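Local coordinates for serine acetyltransferase 1, putative (Entamoeba histolytica, PDB 7BW9), which catalyses the transfer of an acetyl group from acetyl-CoA to L-serine, giving O-acetylserine for cysteine biosynthesis, at the interface of chains A and B. Numbering follows the deposited sequence. Chains: chain A/B, Serine acetyltransferase 1, putative.

Contact 1: the interface of chains A and B. Residues chain A 128, 180, 182; chain B 159, 163, 165, 182-183.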
loop_
_atom_site.group_PDB
_atom_site.type_symbol
_atom_site.label_atom_id
_atom_site.label_comp_id
_atom_site.label_asym_id
_atom_site.label_seq_id
_atom_site.Cartn_x
_atom_site.Cartn_y
_atom_site.Cartn_z
ATOM N N PRO A 128 -0.212 -0.824 11.782
ATOM C CA PRO A 128 0.110 -1.832 10.752
ATOM C C PRO A 128 1.370 -2.621 11.050
ATOM O O PRO A 128 1.487 -3.762 10.584
ATOM C CB PRO A 128 0.270 -1.006 9.468
ATOM C CG PRO A 128 0.609 0.380 9.949
ATOM C CD PRO A 128 -0.144 0.551 11.259
ATOM N N HIS A 180 4.977 3.248 10.896
ATOM C CA HIS A 180 4.455 3.641 9.585
ATOM C C HIS A 180 4.555 2.484 8.597
ATOM O O HIS A 180 3.528 1.919 8.211
ATOM C CB HIS A 180 5.167 4.890 9.044
ATOM C CG HIS A 180 5.113 6.068 9.974
ATOM N ND1 HIS A 180 3.927 6.605 10.430
ATOM C CD2 HIS A 180 6.101 6.810 10.538
ATOM C CE1 HIS A 180 4.187 7.625 11.234
ATOM N NE2 HIS A 180 5.498 7.769 11.321
ATOM N N VAL A 182 5.024 1.609 5.390
ATOM C CA VAL A 182 4.804 1.457 3.948
ATOM C C VAL A 182 6.142 1.538 3.231
ATOM O O VAL A 182 6.975 2.402 3.533
ATOM C CB VAL A 182 3.828 2.514 3.400
ATOM C CG1 VAL A 182 3.840 2.488 1.879
ATOM C CG2 VAL A 182 2.402 2.263 3.876
ATOM N N HIS B 159 -5.128 4.806 5.408
ATOM C CA HIS B 159 -3.730 4.425 5.215
ATOM C C HIS B 159 -3.625 3.060 4.548
ATOM O O HIS B 159 -2.878 2.881 3.580
ATOM C CB HIS B 159 -3.032 4.419 6.581
ATOM C CG HIS B 159 -1.577 4.079 6.534
ATOM N ND1 HIS B 159 -0.871 3.701 7.659
ATOM C CD2 HIS B 159 -0.685 4.092 5.518
ATOM C CE1 HIS B 159 0.389 3.474 7.332
ATOM N NE2 HIS B 159 0.529 3.708 6.041
ATOM N N GLY B 163 -1.940 3.565 1.110
ATOM C CA GLY B 163 -0.527 3.668 1.397
ATOM C C GLY B 163 -0.053 5.054 1.787
ATOM O O GLY B 163 1.159 5.273 1.876
ATOM N N ASP B 165 -0.003 7.857 4.745
ATOM C CA ASP B 165 -0.098 7.849 6.204
ATOM C C ASP B 165 -0.091 9.290 6.706
ATOM O O ASP B 165 0.966 9.926 6.799
ATOM C CB ASP B 165 1.048 7.040 6.813
ATOM C CG ASP B 165 0.892 6.825 8.325
ATOM O OD1 ASP B 165 -0.089 7.319 8.926
ATOM O OD2 ASP B 165 1.747 6.130 8.920
ATOM N N VAL B 182 1.960 6.893 -2.466
ATOM C CA VAL B 182 2.345 5.715 -1.694
ATOM C C VAL B 182 3.642 6.010 -0.976
ATOM O O VAL B 182 4.584 6.556 -1.562
ATOM C CB VAL B 182 2.467 4.468 -2.583
ATOM C CG1 VAL B 182 3.214 3.352 -1.830
ATOM C CG2 VAL B 182 1.069 3.977 -2.969
ATOM N N GLY B 183 3.690 5.679 0.311
ATOM C CA GLY B 183 4.866 5.923 1.104
ATOM C C GLY B 183 4.898 7.267 1.799
ATOM O O GLY B 183 5.801 7.498 2.613
HETATM O O HOH W 1 3.571 4.200 6.204
#

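Contact 2: the interface of chains A and B. Residues chain A 27, 29-30, 121, 125-126; chain B 78-80, 149, 153.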
loop_
_atom_site.group_PDB
_atom_site.type_symbol
_atom_site.label_atom_id
_atom_site.label_comp_id
_atom_site.label_asym_id
_atom_site.label_seq_id
_atom_site.Cartn_x
_atom_site.Cartn_y
_atom_site.Cartn_z
ATOM N N LYS A 27 -14.436 -2.983 27.163
ATOM C CA LYS A 27 -15.233 -2.232 26.211
ATOM C C LYS A 27 -15.551 -3.077 24.983
ATOM O O LYS A 27 -14.966 -4.138 24.745
ATOM C CB LYS A 27 -14.498 -0.950 25.821
ATOM C CG LYS A 27 -13.616 -0.420 26.945
ATOM C CD LYS A 27 -13.444 1.080 26.866
ATOM C CE LYS A 27 -12.111 1.449 26.258
ATOM N NZ LYS A 27 -11.785 2.866 26.553
ATOM N N PHE A 29 -15.539 -2.788 21.051
ATOM C CA PHE A 29 -15.158 -1.984 19.894
ATOM C C PHE A 29 -15.886 -2.462 18.649
ATOM O O PHE A 29 -16.271 -3.628 18.560
ATOM C CB PHE A 29 -13.649 -2.066 19.649
ATOM C CG PHE A 29 -12.821 -1.636 20.817
ATOM C CD1 PHE A 29 -12.481 -2.539 21.816
ATOM C CD2 PHE A 29 -12.359 -0.327 20.908
ATOM C CE1 PHE A 29 -11.704 -2.138 22.899
ATOM C CE2 PHE A 29 -11.584 0.081 21.980
ATOM C CZ PHE A 29 -11.257 -0.827 22.981
ATOM N N PRO A 30 -16.085 -1.588 17.668
ATOM C CA PRO A 30 -16.623 -2.046 16.384
ATOM C C PRO A 30 -15.728 -3.110 15.765
ATOM O O PRO A 30 -14.507 -3.121 15.952
ATOM C CB PRO A 30 -16.649 -0.771 15.530
ATOM C CG PRO A 30 -16.659 0.353 16.526
ATOM C CD PRO A 30 -15.850 -0.135 17.690
ATOM N N ALA A 121 -4.623 -0.074 23.305
ATOM C CA ALA A 121 -5.775 -0.310 22.435
ATOM C C ALA A 121 -5.521 0.231 21.032
ATOM O O ALA A 121 -5.705 -0.480 20.035
ATOM C CB ALA A 121 -7.028 0.332 23.031
ATOM N N ARG A 125 -5.287 -2.216 17.822
ATOM C CA ARG A 125 -6.352 -2.229 16.830
ATOM C C ARG A 125 -5.899 -1.673 15.491
ATOM O O ARG A 125 -6.444 -2.055 14.450
ATOM C CB ARG A 125 -7.551 -1.445 17.360
ATOM C CG ARG A 125 -8.433 -2.320 18.258
ATOM C CD ARG A 125 -9.732 -1.666 18.665
ATOM N NE ARG A 125 -10.542 -1.204 17.550
ATOM C CZ ARG A 125 -11.429 -1.943 16.878
ATOM N NH1 ARG A 125 -11.615 -3.226 17.163
ATOM N NH2 ARG A 125 -12.134 -1.391 15.902
ATOM N N SER A 126 -4.905 -0.793 15.496
ATOM C CA SER A 126 -4.662 0.053 14.338
ATOM C C SER A 126 -3.224 0.110 13.830
ATOM O O SER A 126 -3.023 0.606 12.721
ATOM C CB SER A 126 -5.125 1.485 14.631
ATOM O OG SER A 126 -6.518 1.501 14.890
ATOM N N ALA B 78 -16.858 3.516 22.217
ATOM C CA ALA B 78 -16.055 2.314 22.526
ATOM C C ALA B 78 -14.691 2.713 23.093
ATOM O O ALA B 78 -14.183 1.993 23.959
ATOM C CB ALA B 78 -15.911 1.463 21.298
ATOM N N TYR B 79 -14.098 3.796 22.599
ATOM C CA TYR B 79 -12.811 4.193 23.159
ATOM C C TYR B 79 -12.962 5.126 24.349
ATOM O O TYR B 79 -12.092 5.147 25.224
ATOM C CB TYR B 79 -11.952 4.900 22.111
ATOM C CG TYR B 79 -11.362 4.030 21.026
ATOM C CD1 TYR B 79 -10.102 3.445 21.175
ATOM C CD2 TYR B 79 -12.041 3.837 19.821
ATOM C CE1 TYR B 79 -9.537 2.672 20.151
ATOM C CE2 TYR B 79 -11.493 3.066 18.799
ATOM C CZ TYR B 79 -10.242 2.488 18.965
ATOM O OH TYR B 79 -9.708 1.725 17.947
ATOM N N TYR B 80 -14.046 5.900 24.385
ATOM C CA TYR B 80 -14.257 6.922 25.398
ATOM C C TYR B 80 -15.637 6.799 26.024
ATOM O O TYR B 80 -15.945 5.810 26.694
ATOM C CB TYR B 80 -14.098 8.315 24.791
ATOM C CG TYR B 80 -12.722 8.597 24.254
ATOM C CD1 TYR B 80 -11.714 9.046 25.088
ATOM C CD2 TYR B 80 -12.437 8.439 22.897
ATOM C CE1 TYR B 80 -10.456 9.322 24.596
ATOM C CE2 TYR B 80 -11.182 8.712 22.393
ATOM C CZ TYR B 80 -10.195 9.150 23.241
ATOM O OH TYR B 80 -8.940 9.424 22.736
ATOM N N GLU B 149 -8.232 8.587 19.597
ATOM C CA GLU B 149 -8.120 7.163 19.318
ATOM C C GLU B 149 -8.901 6.755 18.075
ATOM O O GLU B 149 -8.339 6.113 17.182
ATOM C CB GLU B 149 -8.561 6.352 20.535
ATOM C CG GLU B 149 -7.570 6.493 21.683
ATOM C CD GLU B 149 -7.259 5.185 22.391
ATOM O OE1 GLU B 149 -8.197 4.402 22.653
ATOM O OE2 GLU B 149 -6.071 4.954 22.707
ATOM N N GLU B 153 -7.590 5.555 14.237
ATOM C CA GLU B 153 -8.065 4.347 13.576
ATOM C C GLU B 153 -8.625 4.673 12.204
ATOM O O GLU B 153 -8.399 3.938 11.234
ATOM C CB GLU B 153 -9.140 3.669 14.436
ATOM C CG GLU B 153 -9.622 2.354 13.876
ATOM C CD GLU B 153 -10.703 1.698 14.724
ATOM O OE1 GLU B 153 -10.413 1.330 15.888
ATOM O OE2 GLU B 153 -11.844 1.551 14.225
#

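Contact 1: the interface of chains A and B
A:His180 meets B:Asp165 across the subunit boundary through one ring nitrogen and one carboxylate oxygen. ND1 of the A:His180 imidazole donates to OD2 of B:Asp165 at 2.7 Å, and the bond bends to 147° at the hydrogen. The donor comes from above the carboxylate plane, and the oxygen lies somewhat out of the imidazole plane. The two flat groups are turned 69° apart, so the ring does not lie flat against the acid. B:Asp165 holds CG anti to its backbone N (chi1 -172°), which extends the carboxylate toward the partner chain.

The tight part is built around A:Val182, which hides 63 Å² of its surface against chain B. Its two methyls divide the work. CG2 of A:Val182 points tip to tip at the imidazole of B:His159, 3.2 Å from NE2 of B:His159. CG1 of A:Val182 turns toward the backbone of B:Gly183, 3.7 Å from CA of B:Gly183. The B:His159 ring is steadied from its own chain, because CB of B:Asp165 lies over the ring centre on one face. The carbonyl O of A:His180 sits at the edge of that ring, in plane, 3.6 Å from CE1 of B:His159. B:His159 thus packs on B:Asp165 of its own chain and on the backbone O of A:His180.

A water fits between the chains beside the packed methyl, 3.1 Å from the backbone N of A:Val182, and also reaches NE2 of B:His159. The loose part is A:Pro128 and B:Val182. CG of A:Pro128 barely grazes the histidine, 4.1 Å from CE1 of B:His159. B:Val182 hides little surface; its CG1 touches CG1 of A:Val182.

The site forms the intersubunit His-Asp catalytic dyad of the serine acetyltransferases. A:His180 is the general base, and it also lines the pocket where cysteine is bound. The acid from chain B orients its imidazole, so the active centre depends on both subunits.

Contact 2: the interface of chains A and B
A:Arg125 bends at chi3 (55°), which swings its guanidinium toward B:Glu153. The acid comes to meet it with CG anti to its backbone N (chi1 -176°) and an extended chain beyond. The grip is side-on. NE and NH2 of A:Arg125 both donate to OE1 of B:Glu153, at 3.0 Å from NE and 3.2 Å from NH2, from the same face of the carboxylate. This is a salt bridge.

The guanidinium edge also takes the phenol of B:Tyr79, with NE of A:Arg125 3.1 Å from OH of B:Tyr79. NH2 of A:Arg125 bonds back to the carbonyl O of A:Pro30 at 2.9 Å, which may help fix the rotation of the group. CB of A:Phe29 sits over one face of the A:Arg125 guanidinium, toward its rim.

A:Phe29 points its CE2 corner at a face of the B:Tyr79 ring, edge-to-face, with the planes 70° apart. CE2 of A:Phe29 lies 3.8 Å from CD1 of B:Tyr79. The methyl of B:Ala78 packs on the backbone of A:Phe29 and on A:Pro30.

A:Lys27 runs alongside B:Ala78. Its ammonium NZ donates to the carbonyl O of B:Tyr79 at 2.7 Å, from well above the carbonyl plane. That carbonyl ends helix 58-79, where a positive group may be favoured.

The site joins the N-terminal helical parts of two subunits by charge, hydrogen bonding and aromatic packing, and is likely to support the trimer of the deposited assembly.

The C-alpha centres of contact 1 and contact 2 lie about 20 Å apart along one subunit boundary. Helix 149-162 of chain B joins them: B:Glu149 and B:Glu153 serve contact 2, and B:His159, nearer the helix end, serves contact 1. On chain A, helix 120-126 of contact 2 leads almost directly into A:Pro128 of contact 1. Contact 2 ties the helical layers together, while contact 1 sits at the start of the left-handed beta-helix. Fixing the helical layer may therefore help keep the active-site residues in register. Both patches belong to a boundary without exact two-fold symmetry, as fits the trimeric assembly.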